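PDB 6S8T: erythrocyte membrane protein 1, which probably binds host cell surface receptors, here through a DBLbeta domain that recognises ICAM-1 and so serves the adhesion of malaria-infected erythrocytes. Local coordinates for residues A[208-222]-A[235-249]. Sequence-based numbering, arbitrary orientation.
Sequences QGHLQIIFGKIKEEI and YKGDEKNNPPYKQLR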
loop_
_atom_site.group_PDB
_atom_site.type_symbol
_atom_site.label_atom_id
_atom_site.label_comp_id
_atom_site.label_asym_id
_atom_site.label_seq_id
_atom_site.Cartn_x
_atom_site.Cartn_y
_atom_site.Cartn_z
ATOM N N GLN A 208 5.760 -16.656 4.178
ATOM C CA GLN A 208 5.417 -16.621 5.596
ATOM C C GLN A 208 5.936 -17.848 6.334
ATOM O O GLN A 208 6.236 -17.765 7.529
ATOM C CB GLN A 208 3.905 -16.495 5.770
ATOM C CG GLN A 208 3.352 -15.142 5.369
ATOM C CD GLN A 208 3.930 -14.012 6.200
ATOM O OE1 GLN A 208 4.154 -14.161 7.405
ATOM N NE2 GLN A 208 4.186 -12.875 5.557
ATOM N N GLY A 209 6.053 -18.985 5.645
ATOM C CA GLY A 209 6.559 -20.180 6.301
ATOM C C GLY A 209 8.021 -20.058 6.683
ATOM O O GLY A 209 8.445 -20.566 7.726
ATOM N N HIS A 210 8.812 -19.384 5.845
ATOM C CA HIS A 210 10.217 -19.166 6.165
ATOM C C HIS A 210 10.368 -18.273 7.390
ATOM O O HIS A 210 11.227 -18.523 8.243
ATOM C CB HIS A 210 10.942 -18.554 4.967
ATOM C CG HIS A 210 10.986 -19.444 3.764
ATOM N ND1 HIS A 210 10.832 -20.811 3.842
ATOM C CD2 HIS A 210 11.170 -19.161 2.453
ATOM C CE1 HIS A 210 10.919 -21.333 2.632
ATOM N NE2 HIS A 210 11.124 -20.352 1.770
ATOM N N LEU A 211 9.538 -17.233 7.497
ATOM C CA LEU A 211 9.651 -16.309 8.623
ATOM C C LEU A 211 9.254 -16.978 9.935
ATOM O O LEU A 211 9.835 -16.682 10.987
ATOM C CB LEU A 211 8.793 -15.068 8.375
ATOM C CG LEU A 211 9.167 -14.211 7.163
ATOM C CD1 LEU A 211 8.238 -13.007 7.049
ATOM C CD2 LEU A 211 10.618 -13.767 7.247
ATOM N N GLN A 212 8.270 -17.878 9.899
ATOM C CA GLN A 212 7.866 -18.567 11.120
ATOM C C GLN A 212 8.974 -19.463 11.656
ATOM O O GLN A 212 9.101 -19.625 12.875
ATOM C CB GLN A 212 6.596 -19.374 10.869
ATOM C CG GLN A 212 5.399 -18.510 10.526
ATOM C CD GLN A 212 4.212 -19.318 10.050
ATOM O OE1 GLN A 212 3.180 -18.761 9.668
ATOM N NE2 GLN A 212 4.350 -20.641 10.066
ATOM N N ILE A 213 9.784 -20.045 10.773
ATOM C CA ILE A 213 10.905 -20.857 11.235
ATOM C C ILE A 213 12.045 -19.972 11.723
ATOM O O ILE A 213 12.676 -20.264 12.744
ATOM C CB ILE A 213 11.365 -21.816 10.123
ATOM C CG1 ILE A 213 10.257 -22.817 9.793
ATOM C CG2 ILE A 213 12.633 -22.546 10.533
ATOM C CD1 ILE A 213 10.620 -23.779 8.689
ATOM N N ILE A 214 12.319 -18.876 11.011
ATOM C CA ILE A 214 13.416 -17.992 11.397
ATOM C C ILE A 214 13.155 -17.387 12.774
ATOM O O ILE A 214 14.014 -17.432 13.663
ATOM C CB ILE A 214 13.629 -16.902 10.331
ATOM C CG1 ILE A 214 14.096 -17.527 9.015
ATOM C CG2 ILE A 214 14.638 -15.874 10.813
ATOM C CD1 ILE A 214 14.140 -16.551 7.860
ATOM N N PHE A 215 11.961 -16.822 12.975
ATOM C CA PHE A 215 11.651 -16.194 14.255
ATOM C C PHE A 215 11.499 -17.205 15.384
ATOM O O PHE A 215 11.632 -16.833 16.554
ATOM C CB PHE A 215 10.389 -15.339 14.134
ATOM C CG PHE A 215 10.631 -13.998 13.504
ATOM C CD1 PHE A 215 11.145 -12.950 14.250
ATOM C CD2 PHE A 215 10.357 -13.785 12.162
ATOM C CE1 PHE A 215 11.376 -11.713 13.674
ATOM C CE2 PHE A 215 10.583 -12.551 11.580
ATOM C CZ PHE A 215 11.094 -11.514 12.335
ATOM N N GLY A 216 11.221 -18.471 15.068
ATOM C CA GLY A 216 11.285 -19.499 16.094
ATOM C C GLY A 216 12.689 -19.671 16.638
ATOM O O GLY A 216 12.889 -19.773 17.852
ATOM N N LYS A 217 13.684 -19.694 15.748
ATOM C CA LYS A 217 15.075 -19.719 16.185
ATOM C C LYS A 217 15.469 -18.417 16.865
ATOM O O LYS A 217 16.313 -18.422 17.769
ATOM C CB LYS A 217 15.998 -19.989 14.996
ATOM C CG LYS A 217 16.183 -21.458 14.660
ATOM C CD LYS A 217 16.911 -22.188 15.776
ATOM C CE LYS A 217 17.342 -23.576 15.333
ATOM N NZ LYS A 217 16.204 -24.354 14.773
ATOM N N ILE A 218 14.879 -17.297 16.444
ATOM C CA ILE A 218 15.189 -16.014 17.067
ATOM C C ILE A 218 14.727 -15.998 18.518
ATOM O O ILE A 218 15.421 -15.472 19.397
ATOM C CB ILE A 218 14.565 -14.867 16.252
ATOM C CG1 ILE A 218 15.327 -14.672 14.939
ATOM C CG2 ILE A 218 14.525 -13.583 17.071
ATOM C CD1 ILE A 218 14.766 -13.564 14.062
ATOM N N LYS A 219 13.559 -16.586 18.796
ATOM C CA LYS A 219 13.060 -16.633 20.168
ATOM C C LYS A 219 14.026 -17.382 21.078
ATOM O O LYS A 219 14.207 -17.011 22.242
ATOM C CB LYS A 219 11.674 -17.281 20.204
ATOM C CG LYS A 219 11.075 -17.376 21.599
ATOM C CD LYS A 219 9.760 -18.141 21.610
ATOM C CE LYS A 219 9.245 -18.302 23.037
ATOM N NZ LYS A 219 7.997 -19.114 23.116
ATOM N N GLU A 220 14.666 -18.431 20.561
ATOM C CA GLU A 220 15.678 -19.152 21.323
ATOM C C GLU A 220 17.044 -18.482 21.250
ATOM O O GLU A 220 17.851 -18.648 22.171
ATOM C CB GLU A 220 15.776 -20.598 20.826
ATOM C CG GLU A 220 16.448 -21.560 21.794
ATOM C CD GLU A 220 15.574 -21.904 22.989
ATOM O OE1 GLU A 220 14.364 -21.591 22.956
ATOM O OE2 GLU A 220 16.098 -22.490 23.964
ATOM N N GLU A 221 17.314 -17.722 20.186
ATOM C CA GLU A 221 18.604 -17.048 20.051
ATOM C C GLU A 221 18.798 -16.009 21.150
ATOM O O GLU A 221 19.830 -15.992 21.833
ATOM C CB GLU A 221 18.713 -16.402 18.667
ATOM C CG GLU A 221 20.001 -15.626 18.419
ATOM C CD GLU A 221 20.054 -15.014 17.024
ATOM O OE1 GLU A 221 19.201 -15.371 16.183
ATOM O OE2 GLU A 221 20.941 -14.171 16.767
ATOM N N ILE A 222 17.808 -15.130 21.340
ATOM C CA ILE A 222 17.885 -14.117 22.393
ATOM C C ILE A 222 17.492 -14.656 23.756
ATOM O O ILE A 222 17.580 -13.921 24.749
ATOM C CB ILE A 222 16.997 -12.900 22.068
ATOM C CG1 ILE A 222 15.519 -13.285 22.140
ATOM C CG2 ILE A 222 17.338 -12.344 20.694
ATOM C CD1 ILE A 222 14.578 -12.129 21.899
ATOM N N TYR A 235 8.811 -13.497 25.869
ATOM C CA TYR A 235 7.868 -13.843 24.810
ATOM C C TYR A 235 7.271 -15.226 25.036
ATOM O O TYR A 235 7.063 -15.993 24.092
ATOM C CB TYR A 235 8.542 -13.768 23.441
ATOM C CG TYR A 235 9.137 -12.413 23.128
ATOM C CD1 TYR A 235 8.387 -11.435 22.485
ATOM C CD2 TYR A 235 10.450 -12.113 23.475
ATOM C CE1 TYR A 235 8.927 -10.194 22.199
ATOM C CE2 TYR A 235 10.998 -10.876 23.192
ATOM C CZ TYR A 235 10.232 -9.921 22.557
ATOM O OH TYR A 235 10.775 -8.690 22.275
ATOM N N LYS A 236 6.974 -15.561 26.292
ATOM C CA LYS A 236 6.396 -16.862 26.606
ATOM C C LYS A 236 5.043 -17.030 25.925
ATOM O O LYS A 236 4.176 -16.155 26.008
ATOM C CB LYS A 236 6.248 -17.024 28.119
ATOM C CG LYS A 236 7.566 -17.033 28.876
ATOM C CD LYS A 236 7.352 -17.233 30.370
ATOM C CE LYS A 236 8.676 -17.235 31.118
ATOM N NZ LYS A 236 8.504 -17.489 32.575
ATOM N N GLY A 237 4.867 -18.162 25.245
ATOM C CA GLY A 237 3.625 -18.432 24.549
ATOM C C GLY A 237 3.412 -17.636 23.283
ATOM O O GLY A 237 2.284 -17.578 22.784
ATOM N N ASP A 238 4.465 -17.024 22.737
ATOM C CA ASP A 238 4.309 -16.196 21.546
ATOM C C ASP A 238 4.002 -17.020 20.301
ATOM O O ASP A 238 3.464 -16.476 19.333
ATOM C CB ASP A 238 5.569 -15.355 21.323
ATOM C CG ASP A 238 5.303 -14.097 20.513
ATOM O OD1 ASP A 238 4.121 -13.728 20.338
ATOM O OD2 ASP A 238 6.281 -13.474 20.044
ATOM N N GLU A 239 4.327 -18.315 20.301
ATOM C CA GLU A 239 3.975 -19.156 19.163
ATOM C C GLU A 239 2.479 -19.444 19.097
ATOM O O GLU A 239 1.988 -19.855 18.041
ATOM C CB GLU A 239 4.762 -20.470 19.208
ATOM C CG GLU A 239 4.365 -21.416 20.333
ATOM C CD GLU A 239 4.994 -21.057 21.668
ATOM O OE1 GLU A 239 5.689 -20.022 21.751
ATOM O OE2 GLU A 239 4.792 -21.816 22.639
ATOM N N LYS A 240 1.747 -19.236 20.194
ATOM C CA LYS A 240 0.303 -19.423 20.184
ATOM C C LYS A 240 -0.432 -18.271 19.512
ATOM O O LYS A 240 -1.566 -18.459 19.059
ATOM C CB LYS A 240 -0.231 -19.583 21.609
ATOM C CG LYS A 240 0.425 -20.686 22.421
ATOM C CD LYS A 240 -0.281 -20.863 23.762
ATOM C CE LYS A 240 0.429 -21.877 24.644
ATOM N NZ LYS A 240 -0.327 -22.149 25.899
ATOM N N ASN A 241 0.181 -17.093 19.445
ATOM C CA ASN A 241 -0.467 -15.940 18.843
ATOM C C ASN A 241 -0.709 -16.164 17.355
ATOM O O ASN A 241 -0.070 -16.998 16.709
ATOM C CB ASN A 241 0.376 -14.682 19.042
ATOM C CG ASN A 241 0.253 -14.117 20.437
ATOM O OD1 ASN A 241 -0.745 -13.483 20.771
ATOM N ND2 ASN A 241 1.270 -14.337 21.259
ATOM N N ASN A 242 -1.652 -15.402 16.817
ATOM C CA ASN A 242 -1.935 -15.391 15.383
ATOM C C ASN A 242 -1.765 -13.968 14.872
ATOM O O ASN A 242 -2.553 -13.081 15.253
ATOM C CB ASN A 242 -3.344 -15.905 15.094
ATOM C CG ASN A 242 -3.632 -16.012 13.609
ATOM O OD1 ASN A 242 -2.715 -16.049 12.787
ATOM N ND2 ASN A 242 -4.911 -16.061 13.257
ATOM N N PRO A 243 -0.765 -13.682 14.023
ATOM C CA PRO A 243 0.209 -14.616 13.442
ATOM C C PRO A 243 1.217 -15.156 14.461
ATOM O O PRO A 243 1.387 -14.549 15.520
ATOM C CB PRO A 243 0.912 -13.762 12.382
ATOM C CG PRO A 243 0.826 -12.380 12.909
ATOM C CD PRO A 243 -0.502 -12.291 13.614
ATOM N N PRO A 244 1.859 -16.284 14.150
ATOM C CA PRO A 244 2.833 -16.857 15.090
ATOM C C PRO A 244 3.965 -15.881 15.380
ATOM O O PRO A 244 4.456 -15.187 14.487
ATOM C CB PRO A 244 3.339 -18.106 14.360
ATOM C CG PRO A 244 2.265 -18.436 13.370
ATOM C CD PRO A 244 1.686 -17.122 12.950
ATOM N N TYR A 245 4.368 -15.833 16.653
ATOM C CA TYR A 245 5.426 -14.932 17.125
ATOM C C TYR A 245 5.076 -13.468 16.858
ATOM O O TYR A 245 5.943 -12.662 16.518
ATOM C CB TYR A 245 6.779 -15.287 16.507
ATOM C CG TYR A 245 7.143 -16.749 16.635
ATOM C CD1 TYR A 245 7.646 -17.259 17.826
ATOM C CD2 TYR A 245 6.981 -17.619 15.565
ATOM C CE1 TYR A 245 7.977 -18.597 17.946
ATOM C CE2 TYR A 245 7.310 -18.957 15.675
ATOM C CZ TYR A 245 7.807 -19.440 16.866
ATOM O OH TYR A 245 8.133 -20.771 16.979
ATOM N N LYS A 246 3.795 -13.128 17.031
ATOM C CA LYS A 246 3.312 -11.784 16.717
ATOM C C LYS A 246 4.143 -10.710 17.411
ATOM O O LYS A 246 4.606 -9.759 16.771
ATOM C CB LYS A 246 1.840 -11.651 17.115
ATOM C CG LYS A 246 1.332 -10.213 17.124
ATOM C CD LYS A 246 0.160 -10.030 18.080
ATOM C CE LYS A 246 -1.138 -10.552 17.494
ATOM N NZ LYS A 246 -1.641 -9.669 16.407
ATOM N N GLN A 247 4.339 -10.848 18.727
ATOM C CA GLN A 247 5.027 -9.809 19.490
ATOM C C GLN A 247 6.508 -9.741 19.136
ATOM O O GLN A 247 7.065 -8.648 18.985
ATOM C CB GLN A 247 4.841 -10.048 20.991
ATOM C CG GLN A 247 3.395 -9.945 21.461
ATOM C CD GLN A 247 3.246 -10.124 22.963
ATOM O OE1 GLN A 247 2.580 -9.331 23.627
ATOM N NE2 GLN A 247 3.866 -11.171 23.504
ATOM N N LEU A 248 7.165 -10.896 19.004
ATOM C CA LEU A 248 8.582 -10.909 18.653
ATOM C C LEU A 248 8.831 -10.272 17.291
ATOM O O LEU A 248 9.867 -9.628 17.085
ATOM C CB LEU A 248 9.113 -12.343 18.671
ATOM C CG LEU A 248 10.618 -12.528 18.467
ATOM C CD1 LEU A 248 11.395 -11.920 19.628
ATOM C CD2 LEU A 248 10.964 -14.000 18.293
ATOM N N ARG A 249 7.898 -10.435 16.351
ATOM C CA ARG A 249 8.069 -9.844 15.029
ATOM C C ARG A 249 7.745 -8.354 15.022
ATOM O O ARG A 249 8.361 -7.595 14.263
ATOM C CB ARG A 249 7.206 -10.594 14.015
ATOM C CG ARG A 249 7.606 -12.054 13.857
ATOM C CD ARG A 249 6.506 -12.883 13.217
ATOM N NE ARG A 249 6.336 -12.590 11.799
ATOM C CZ ARG A 249 5.565 -13.301 10.982
ATOM N NH1 ARG A 249 4.895 -14.346 11.451
ATOM N NH2 ARG A 249 5.464 -12.970 9.699
HETATM O O HOH W 1 2.736 -15.536 9.393
#
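Arg249 lies across the ring of Phe215, and the tight half of this contact is built round that pair. Arg249 CG sits 3.5 Å from the centroid of the Phe215 ring and only 5° off the normal, a CH-pi contact over the middle of the face. Beyond CG the chain bends at chi3 (72°) and carries the guanidinium to Gln208, where NH2 gives a hydrogen bond of 2.9 Å to OE1. That bond lies in the amide's carbonyl plane, on a lone pair, and the two flat groups are nearly coplanar. NH1 reaches back to Pro244 O, NE bonds Ile193 O, and a water joins NH1 to Gln208 OE1 and Gln212 OE1, which together fix the guanidinium's rotation. Next to it, Leu248 sends CD2 to Ile218 CG2 (3.8 Å) and to the edge of the Phe215 ring, while CD1 meets Ile222 CD1. Buried Asp238 holds Leu248 N through the syn lone pair of OD2 (2.9 Å), tying the loop to the start of helix 246-268. Leu141 of helix 137-163 also packs on Phe215. Tyr245 lays its ring along the helix backbone, its OH 3.5 Å from Gly216 CA, where no side chain intervenes.

The outer side is looser. Lys219, fully extended with CG anti to its N (chi1 180°), passes the edge of the Tyr245 ring to form a salt bridge with exposed Glu239 (NZ to OE1 2.8 Å), weak as a hydrogen bond, and a second weak bond to Tyr235 O. The first turn of helix 246-268, with the loop leading into it, thus packs against helix 202-221, the preceding helix of the largely helical Duffy-binding-like fold.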